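Local coordinates for kojibiose phosphorylase (Gut metagenome, PDB 6W0P), which is a kojibiose phosphorylase of glycoside hydrolase family 65, a multidomain enzyme with a helical central catalytic domain, at residues S414-I427 with G444-R458. Sequence-based numbering, arbitrary orientation.
Sequences STQFQPSTGVFYAI and GIEMLVEISKFLLSR
S420 and I451, their CA atoms 6.2 Å apart, meet where helix 418-427 runs against helix 444-458 at 150°, nearly antiparallel, the axes of these segments 10.0 Å apart at closest approach; the CA atoms of F424 and L448, then of I427 and G444, are the next nearest pairs. F417 occupies the N-cap position of the first helix. Its ring makes a T-shaped stack with F454, whose edge is directed at the F417 face, centroids 5.2 Å apart and planes at 83°. The same F417 ring also meets R458: its CE2 lies over the centre of one guanidinium face, and F417 CZ comes 3.5 Å from R458 NE. The arginine CG, anti to the backbone N (chi1 175°), rests against the ring, and the bend at chi2 carries the guanidinium on past it. One water, lying at the guanidinium edge, accepts from R458 NE (2.8 Å) and donates to S414 O, bridging the segments. Midway, I451 lays CG2 and CD1 against the backbone, each 3.7 Å from S420 O; S420 OG is hydrogen-bonded to F396 N. Farther along, V423 CG1 touches M447 CE at 3.6 Å, while I427 CD1 touches both M447 CB and L448 CD2, the latter at 3.6 Å. L448 CD2 also sits at the F424 ring edge. The pair is an antiparallel helical hairpin, joined through residues 428-443, within the helical catalytic domain. R458 NH1 is hydrogen-bonded to Y471 O, and its NH2 makes a weak, long ion pair with D577 of the second subunit, near R581 of that subunit. Helix 365-376 packs against V423 and M447, and helix 487-504 against T421, F424 and S452.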
ATOM      1  N   SER A 414      -9.902  -5.523  -0.742  1.00 27.34           N
ATOM      2  CA  SER A 414     -11.039  -4.610  -0.439  1.00 27.71           C
ATOM      3  C   SER A 414     -11.917  -4.419  -1.680  1.00 28.08           C
ATOM      4  O   SER A 414     -13.030  -3.845  -1.547  1.00 28.26           O
ATOM      5  CB  SER A 414     -10.575  -3.285   0.088  1.00 27.88           C
ATOM      6  OG  SER A 414      -9.849  -3.454   1.298  1.00 28.01           O
ATOM      7  N   THR A 415     -11.476  -4.887  -2.851  1.00 27.90           N
ATOM      8  CA  THR A 415     -12.084  -4.452  -4.136  1.00 28.02           C
ATOM      9  C   THR A 415     -12.704  -5.592  -4.949  1.00 27.71           C
ATOM     10  O   THR A 415     -13.561  -5.258  -5.799  1.00 28.15           O
ATOM     11  CB  THR A 415     -11.056  -3.704  -4.982  1.00 27.97           C
ATOM     12  OG1 THR A 415     -10.001  -4.615  -5.274  1.00 28.13           O
ATOM     13  CG2 THR A 415     -10.551  -2.475  -4.271  1.00 27.89           C
ATOM     14  N   GLN A 416     -12.299  -6.841  -4.727  1.00 27.14           N
ATOM     15  CA  GLN A 416     -12.627  -7.983  -5.619  1.00 27.48           C
ATOM     16  C   GLN A 416     -13.590  -8.923  -4.897  1.00 27.74           C
ATOM     17  O   GLN A 416     -13.180  -9.533  -3.896  1.00 27.83           O
ATOM     18  CB  GLN A 416     -11.372  -8.758  -6.028  1.00 27.06           C
ATOM     19  CG  GLN A 416     -10.465  -8.028  -7.011  1.00 27.10           C
ATOM     20  CD  GLN A 416      -9.299  -8.907  -7.397  1.00 26.98           C
ATOM     21  OE1 GLN A 416      -8.490  -9.266  -6.542  1.00 26.46           O
ATOM     22  NE2 GLN A 416      -9.289  -9.355  -8.651  1.00 26.40           N
ATOM     23  N   PHE A 417     -14.808  -9.084  -5.409  1.00 28.58           N
ATOM     24  CA  PHE A 417     -15.821  -9.972  -4.780  1.00 28.85           C
ATOM     25  C   PHE A 417     -15.977 -11.248  -5.602  1.00 28.21           C
ATOM     26  O   PHE A 417     -16.861 -12.060  -5.269  1.00 28.43           O
ATOM     27  CB  PHE A 417     -17.083  -9.154  -4.486  1.00 29.50           C
ATOM     28  CG  PHE A 417     -16.736  -7.884  -3.751  1.00 29.93           C
ATOM     29  CD1 PHE A 417     -15.917  -7.916  -2.638  1.00 30.46           C
ATOM     30  CD2 PHE A 417     -17.143  -6.652  -4.221  1.00 30.71           C
ATOM     31  CE1 PHE A 417     -15.554  -6.744  -1.983  1.00 30.76           C
ATOM     32  CE2 PHE A 417     -16.788  -5.482  -3.566  1.00 30.58           C
ATOM     33  CZ  PHE A 417     -15.989  -5.528  -2.454  1.00 30.45           C
ATOM     34  N   GLN A 418     -15.089 -11.470  -6.578  1.00 27.98           N
ATOM     35  CA  GLN A 418     -15.069 -12.718  -7.386  1.00 27.96           C
ATOM     36  C   GLN A 418     -15.001 -13.938  -6.476  1.00 27.75           C
ATOM     37  O   GLN A 418     -15.522 -14.971  -6.857  1.00 29.11           O
ATOM     38  CB  GLN A 418     -13.944 -12.734  -8.443  1.00 27.89           C
ATOM     39  CG  GLN A 418     -12.522 -12.616  -7.903  1.00 27.50           C
ATOM     40  CD  GLN A 418     -11.552 -12.043  -8.918  1.00 27.22           C
ATOM     41  OE1 GLN A 418     -11.875 -11.123  -9.667  1.00 27.09           O
ATOM     42  NE2 GLN A 418     -10.357 -12.593  -8.955  1.00 26.08           N
ATOM     43  N   PRO A 419     -14.400 -13.946  -5.264  1.00 28.02           N
ATOM     44  CA  PRO A 419     -14.445 -15.171  -4.459  1.00 27.83           C
ATOM     45  C   PRO A 419     -15.861 -15.508  -3.964  1.00 28.72           C
ATOM     46  O   PRO A 419     -16.216 -16.682  -3.932  1.00 28.90           O
ATOM     47  CB  PRO A 419     -13.509 -14.894  -3.282  1.00 27.93           C
ATOM     48  CG  PRO A 419     -12.686 -13.673  -3.691  1.00 27.67           C
ATOM     49  CD  PRO A 419     -13.561 -12.896  -4.644  1.00 27.77           C
ATOM     50  N   SER A 420     -16.634 -14.477  -3.601  1.00 28.56           N
ATOM     51  CA  SER A 420     -18.015 -14.590  -3.080  1.00 28.84           C
ATOM     52  C   SER A 420     -18.967 -15.028  -4.205  1.00 28.78           C
ATOM     53  O   SER A 420     -19.643 -16.037  -4.033  1.00 28.61           O
ATOM     54  CB  SER A 420     -18.453 -13.305  -2.428  1.00 29.00           C
ATOM     55  OG  SER A 420     -17.695 -13.063  -1.254  1.00 28.71           O
ATOM     56  N   THR A 421     -18.974 -14.364  -5.356  1.00 28.90           N
ATOM     57  CA  THR A 421     -19.768 -14.845  -6.519  1.00 29.36           C
ATOM     58  C   THR A 421     -19.197 -16.189  -6.998  1.00 29.48           C
ATOM     59  O   THR A 421     -19.973 -17.014  -7.465  1.00 30.26           O
ATOM     60  CB  THR A 421     -19.903 -13.781  -7.607  1.00 29.34           C
ATOM     61  OG1 THR A 421     -18.616 -13.407  -8.107  1.00 29.48           O
ATOM     62  CG2 THR A 421     -20.655 -12.576  -7.093  1.00 29.31           C
ATOM     63  N   GLY A 422     -17.906 -16.442  -6.810  1.00 29.31           N
ATOM     64  CA  GLY A 422     -17.288 -17.736  -7.172  1.00 29.22           C
ATOM     65  C   GLY A 422     -17.852 -18.909  -6.377  1.00 28.61           C
ATOM     66  O   GLY A 422     -18.108 -19.982  -6.974  1.00 28.51           O
ATOM     67  N   VAL A 423     -18.041 -18.739  -5.077  1.00 28.22           N
ATOM     68  CA  VAL A 423     -18.748 -19.756  -4.239  1.00 28.78           C
ATOM     69  C   VAL A 423     -20.199 -19.871  -4.725  1.00 29.25           C
ATOM     70  O   VAL A 423     -20.650 -20.998  -4.902  1.00 29.67           O
ATOM     71  CB  VAL A 423     -18.607 -19.493  -2.725  1.00 28.42           C
ATOM     72  CG1 VAL A 423     -19.329 -20.544  -1.900  1.00 28.26           C
ATOM     73  CG2 VAL A 423     -17.134 -19.448  -2.313  1.00 27.92           C
ATOM     74  N   PHE A 424     -20.896 -18.771  -5.012  1.00 30.34           N
ATOM     75  CA  PHE A 424     -22.276 -18.842  -5.559  1.00 30.89           C
ATOM     76  C   PHE A 424     -22.258 -19.726  -6.819  1.00 31.57           C
ATOM     77  O   PHE A 424     -23.025 -20.719  -6.888  1.00 32.51           O
ATOM     78  CB  PHE A 424     -22.853 -17.467  -5.873  1.00 31.43           C
ATOM     79  CG  PHE A 424     -23.681 -17.494  -7.132  1.00 31.94           C
ATOM     80  CD1 PHE A 424     -24.840 -18.256  -7.199  1.00 32.57           C
ATOM     81  CD2 PHE A 424     -23.287 -16.796  -8.256  1.00 31.75           C
ATOM     82  CE1 PHE A 424     -25.565 -18.347  -8.380  1.00 32.80           C
ATOM     83  CE2 PHE A 424     -24.021 -16.873  -9.431  1.00 32.39           C
ATOM     84  CZ  PHE A 424     -25.160 -17.648  -9.495  1.00 32.28           C
ATOM     85  N   TYR A 425     -21.370 -19.426  -7.771  1.00 30.65           N
ATOM     86  CA  TYR A 425     -21.291 -20.157  -9.062  1.00 30.53           C
ATOM     87  C   TYR A 425     -20.956 -21.641  -8.850  1.00 30.53           C
ATOM     88  O   TYR A 425     -21.491 -22.445  -9.593  1.00 30.27           O
ATOM     89  CB  TYR A 425     -20.277 -19.518 -10.007  1.00 29.48           C
ATOM     90  CG  TYR A 425     -20.321 -20.101 -11.387  1.00 29.14           C
ATOM     91  CD1 TYR A 425     -21.233 -19.655 -12.317  1.00 28.87           C
ATOM     92  CD2 TYR A 425     -19.452 -21.117 -11.764  1.00 29.12           C
ATOM     93  CE1 TYR A 425     -21.277 -20.187 -13.593  1.00 29.06           C
ATOM     94  CE2 TYR A 425     -19.493 -21.668 -13.029  1.00 28.45           C
ATOM     95  CZ  TYR A 425     -20.408 -21.201 -13.952  1.00 28.98           C
ATOM     96  OH  TYR A 425     -20.445 -21.718 -15.218  1.00 28.93           O
ATOM     97  N   ALA A 426     -20.039 -21.983  -7.942  1.00 30.52           N
ATOM     98  CA  ALA A 426     -19.720 -23.386  -7.600  1.00 31.26           C
ATOM     99  C   ALA A 426     -20.991 -24.101  -7.121  1.00 31.79           C
ATOM    100  O   ALA A 426     -21.252 -25.201  -7.624  1.00 31.41           O
ATOM    101  CB  ALA A 426     -18.616 -23.464  -6.566  1.00 31.41           C
ATOM    102  N   ILE A 427     -21.768 -23.496  -6.209  1.00 32.45           N
ATOM    103  CA  ILE A 427     -23.025 -24.118  -5.700  1.00 33.05           C
ATOM    104  C   ILE A 427     -23.931 -24.402  -6.898  1.00 33.87           C
ATOM    105  O   ILE A 427     -24.365 -25.575  -7.047  1.00 35.27           O
ATOM    106  CB  ILE A 427     -23.697 -23.236  -4.639  1.00 33.55           C
ATOM    107  CG1 ILE A 427     -22.915 -23.231  -3.325  1.00 33.49           C
ATOM    108  CG2 ILE A 427     -25.145 -23.645  -4.420  1.00 33.91           C
ATOM    109  CD1 ILE A 427     -23.236 -22.038  -2.440  1.00 34.13           C
ATOM    110  N   GLY A 444     -26.373 -25.430   1.182  1.00 42.49           N
ATOM    111  CA  GLY A 444     -26.369 -24.525   0.015  1.00 41.74           C
ATOM    112  C   GLY A 444     -27.122 -23.238   0.265  1.00 40.39           C
ATOM    113  O   GLY A 444     -26.543 -22.168   0.083  1.00 40.81           O
ATOM    114  N   ILE A 445     -28.377 -23.350   0.672  1.00 39.80           N
ATOM    115  CA  ILE A 445     -29.287 -22.192   0.886  1.00 38.24           C
ATOM    116  C   ILE A 445     -28.613 -21.228   1.862  1.00 36.98           C
ATOM    117  O   ILE A 445     -28.540 -20.046   1.548  1.00 35.32           O
ATOM    118  CB  ILE A 445     -30.659 -22.683   1.373  1.00 39.02           C
ATOM    119  CG1 ILE A 445     -31.271 -23.666   0.373  1.00 39.29           C
ATOM    120  CG2 ILE A 445     -31.587 -21.505   1.671  1.00 39.54           C
ATOM    121  CD1 ILE A 445     -32.504 -24.388   0.884  1.00 40.20           C
ATOM    122  N   GLU A 446     -28.105 -21.733   2.988  1.00 37.17           N
ATOM    123  CA  GLU A 446     -27.444 -20.896   4.016  1.00 37.82           C
ATOM    124  C   GLU A 446     -26.315 -20.074   3.368  1.00 37.74           C
ATOM    125  O   GLU A 446     -26.295 -18.835   3.575  1.00 38.18           O
ATOM    126  CB  GLU A 446     -26.912 -21.743   5.168  1.00 38.37           C
ATOM    127  CG  GLU A 446     -26.471 -20.872   6.333  1.00 38.99           C
ATOM    128  CD  GLU A 446     -25.782 -21.610   7.456  1.00 40.48           C
ATOM    129  OE1 GLU A 446     -25.917 -22.843   7.504  1.00 41.87           O
ATOM    130  OE2 GLU A 446     -25.095 -20.948   8.267  1.00 42.20           O
ATOM    131  N   MET A 447     -25.427 -20.737   2.616  1.00 37.41           N
ATOM    132  CA  MET A 447     -24.273 -20.110   1.916  1.00 37.24           C
ATOM    133  C   MET A 447     -24.776 -19.048   0.944  1.00 37.42           C
ATOM    134  O   MET A 447     -24.127 -17.993   0.865  1.00 37.05           O
ATOM    135  CB  MET A 447     -23.463 -21.137   1.127  1.00 36.55           C
ATOM    136  CG  MET A 447     -22.784 -22.130   2.013  1.00 36.13           C
ATOM    137  SD  MET A 447     -22.080 -23.464   1.073  1.00 35.35           S
ATOM    138  CE  MET A 447     -20.477 -22.745   0.705  1.00 35.15           C
ATOM    139  N   LEU A 448     -25.871 -19.325   0.233  1.00 37.56           N
ATOM    140  CA  LEU A 448     -26.406 -18.404  -0.805  1.00 37.89           C
ATOM    141  C   LEU A 448     -27.025 -17.161  -0.135  1.00 39.14           C
ATOM    142  O   LEU A 448     -26.887 -16.031  -0.705  1.00 39.52           O
ATOM    143  CB  LEU A 448     -27.438 -19.137  -1.659  1.00 38.58           C
ATOM    144  CG  LEU A 448     -26.899 -20.241  -2.571  1.00 38.68           C
ATOM    145  CD1 LEU A 448     -28.042 -20.850  -3.377  1.00 39.14           C
ATOM    146  CD2 LEU A 448     -25.815 -19.716  -3.515  1.00 38.09           C
ATOM    147  N   VAL A 449     -27.702 -17.332   1.012  1.00 38.23           N
ATOM    148  CA  VAL A 449     -28.361 -16.198   1.726  1.00 37.53           C
ATOM    149  C   VAL A 449     -27.251 -15.305   2.282  1.00 36.60           C
ATOM    150  O   VAL A 449     -27.329 -14.085   2.111  1.00 35.22           O
ATOM    151  CB  VAL A 449     -29.345 -16.689   2.811  1.00 37.73           C
ATOM    152  CG1 VAL A 449     -29.725 -15.586   3.796  1.00 37.25           C
ATOM    153  CG2 VAL A 449     -30.587 -17.289   2.176  1.00 37.68           C
ATOM    154  N   GLU A 450     -26.239 -15.914   2.900  1.00 36.83           N
ATOM    155  CA  GLU A 450     -25.107 -15.160   3.495  1.00 37.04           C
ATOM    156  C   GLU A 450     -24.371 -14.382   2.398  1.00 35.42           C
ATOM    157  O   GLU A 450     -24.080 -13.199   2.645  1.00 35.56           O
ATOM    158  CB  GLU A 450     -24.156 -16.079   4.271  1.00 37.68           C
ATOM    159  CG  GLU A 450     -24.790 -16.697   5.511  1.00 38.99           C
ATOM    160  CD  GLU A 450     -25.189 -15.745   6.633  1.00 39.69           C
ATOM    161  OE1 GLU A 450     -24.876 -14.537   6.536  1.00 39.21           O
ATOM    162  OE2 GLU A 450     -25.849 -16.217   7.587  1.00 41.59           O
ATOM    163  N   ILE A 451     -24.082 -14.998   1.239  1.00 34.11           N
ATOM    164  CA  ILE A 451     -23.346 -14.310   0.134  1.00 32.92           C
ATOM    165  C   ILE A 451     -24.218 -13.173  -0.392  1.00 33.25           C
ATOM    166  O   ILE A 451     -23.690 -12.060  -0.554  1.00 33.79           O
ATOM    167  CB  ILE A 451     -22.923 -15.265  -0.993  1.00 32.38           C
ATOM    168  CG1 ILE A 451     -21.878 -16.276  -0.516  1.00 31.80           C
ATOM    169  CG2 ILE A 451     -22.436 -14.486  -2.204  1.00 31.56           C
ATOM    170  CD1 ILE A 451     -21.826 -17.509  -1.374  1.00 31.60           C
ATOM    171  N   SER A 452     -25.510 -13.420  -0.610  1.00 33.99           N
ATOM    172  CA  SER A 452     -26.469 -12.390  -1.084  1.00 34.42           C
ATOM    173  C   SER A 452     -26.504 -11.218  -0.097  1.00 34.89           C
ATOM    174  O   SER A 452     -26.442 -10.080  -0.553  1.00 35.35           O
ATOM    175  CB  SER A 452     -27.825 -12.977  -1.352  1.00 34.28           C
ATOM    176  OG  SER A 452     -27.712 -14.001  -2.325  1.00 34.08           O
ATOM    177  N   LYS A 453     -26.565 -11.483   1.207  1.00 36.80           N
ATOM    178  CA  LYS A 453     -26.531 -10.422   2.259  1.00 37.64           C
ATOM    179  C   LYS A 453     -25.294  -9.530   2.094  1.00 37.84           C
ATOM    180  O   LYS A 453     -25.428  -8.288   2.167  1.00 39.13           O
ATOM    181  CB  LYS A 453     -26.519 -11.064   3.644  1.00 38.38           C
ATOM    182  CG  LYS A 453     -27.892 -11.427   4.169  1.00 39.75           C
ATOM    183  CD  LYS A 453     -27.854 -12.244   5.446  1.00 41.07           C
ATOM    184  CE  LYS A 453     -27.186 -11.571   6.627  1.00 41.05           C
ATOM    185  NZ  LYS A 453     -26.732 -12.581   7.618  1.00 41.61           N
ATOM    186  N   PHE A 454     -24.111 -10.117   1.888  1.00 37.12           N
ATOM    187  CA  PHE A 454     -22.869  -9.333   1.664  1.00 36.22           C
ATOM    188  C   PHE A 454     -23.016  -8.475   0.406  1.00 35.62           C
ATOM    189  O   PHE A 454     -22.734  -7.278   0.464  1.00 34.30           O
ATOM    190  CB  PHE A 454     -21.652 -10.245   1.577  1.00 35.84           C
ATOM    191  CG  PHE A 454     -20.426  -9.546   1.071  1.00 34.83           C
ATOM    192  CD1 PHE A 454     -19.891  -8.480   1.770  1.00 34.50           C
ATOM    193  CD2 PHE A 454     -19.812  -9.955  -0.102  1.00 34.41           C
ATOM    194  CE1 PHE A 454     -18.758  -7.831   1.303  1.00 34.09           C
ATOM    195  CE2 PHE A 454     -18.683  -9.301  -0.562  1.00 34.10           C
ATOM    196  CZ  PHE A 454     -18.157  -8.247   0.142  1.00 33.96           C
ATOM    197  N   LEU A 455     -23.493  -9.070  -0.689  1.00 36.48           N
ATOM    198  CA  LEU A 455     -23.573  -8.388  -2.003  1.00 36.29           C
ATOM    199  C   LEU A 455     -24.540  -7.205  -1.894  1.00 36.99           C
ATOM    200  O   LEU A 455     -24.265  -6.170  -2.526  1.00 36.22           O
ATOM    201  CB  LEU A 455     -24.000  -9.383  -3.081  1.00 36.14           C
ATOM    202  CG  LEU A 455     -22.939 -10.394  -3.502  1.00 36.77           C
ATOM    203  CD1 LEU A 455     -23.461 -11.281  -4.630  1.00 37.73           C
ATOM    204  CD2 LEU A 455     -21.641  -9.714  -3.930  1.00 36.12           C
ATOM    205  N   LEU A 456     -25.616  -7.353  -1.111  1.00 38.29           N
ATOM    206  CA  LEU A 456     -26.679  -6.317  -0.931  1.00 39.36           C
ATOM    207  C   LEU A 456     -26.211  -5.192  -0.008  1.00 37.51           C
ATOM    208  O   LEU A 456     -26.731  -4.090  -0.163  1.00 35.70           O
ATOM    209  CB  LEU A 456     -27.948  -6.962  -0.360  1.00 42.57           C
ATOM    210  CG  LEU A 456     -28.802  -7.711  -1.377  1.00 44.84           C
ATOM    211  CD1 LEU A 456     -29.850  -8.567  -0.682  1.00 46.49           C
ATOM    212  CD2 LEU A 456     -29.454  -6.741  -2.347  1.00 45.52           C
ATOM    213  N   SER A 457     -25.293  -5.470   0.923  1.00 37.00           N
ATOM    214  CA  SER A 457     -24.726  -4.465   1.857  1.00 36.69           C
ATOM    215  C   SER A 457     -23.513  -3.747   1.255  1.00 35.70           C
ATOM    216  O   SER A 457     -23.341  -2.568   1.546  1.00 34.79           O
ATOM    217  CB  SER A 457     -24.384  -5.083   3.169  1.00 37.89           C
ATOM    218  OG  SER A 457     -23.668  -6.286   2.991  1.00 38.39           O
ATOM    219  N   ARG A 458     -22.654  -4.438   0.500  1.00 35.91           N
ATOM    220  CA  ARG A 458     -21.433  -3.832  -0.089  1.00 33.96           C
ATOM    221  C   ARG A 458     -21.852  -3.129  -1.380  1.00 34.09           C
ATOM    222  O   ARG A 458     -21.262  -2.077  -1.732  1.00 33.44           O
ATOM    223  CB  ARG A 458     -20.348  -4.895  -0.308  1.00 34.13           C
ATOM    224  CG  ARG A 458     -19.093  -4.397  -1.030  1.00 33.15           C
ATOM    225  CD  ARG A 458     -18.525  -3.152  -0.371  1.00 33.03           C
ATOM    226  NE  ARG A 458     -17.295  -2.656  -0.974  1.00 33.03           N
ATOM    227  CZ  ARG A 458     -17.209  -1.949  -2.094  1.00 32.81           C
ATOM    228  NH1 ARG A 458     -18.285  -1.620  -2.788  1.00 33.18           N
ATOM    229  NH2 ARG A 458     -16.030  -1.542  -2.509  1.00 33.32           N
TER
HETATM  230  O   HOH W   1     -14.908  -3.349   0.393  1.00 27.11           O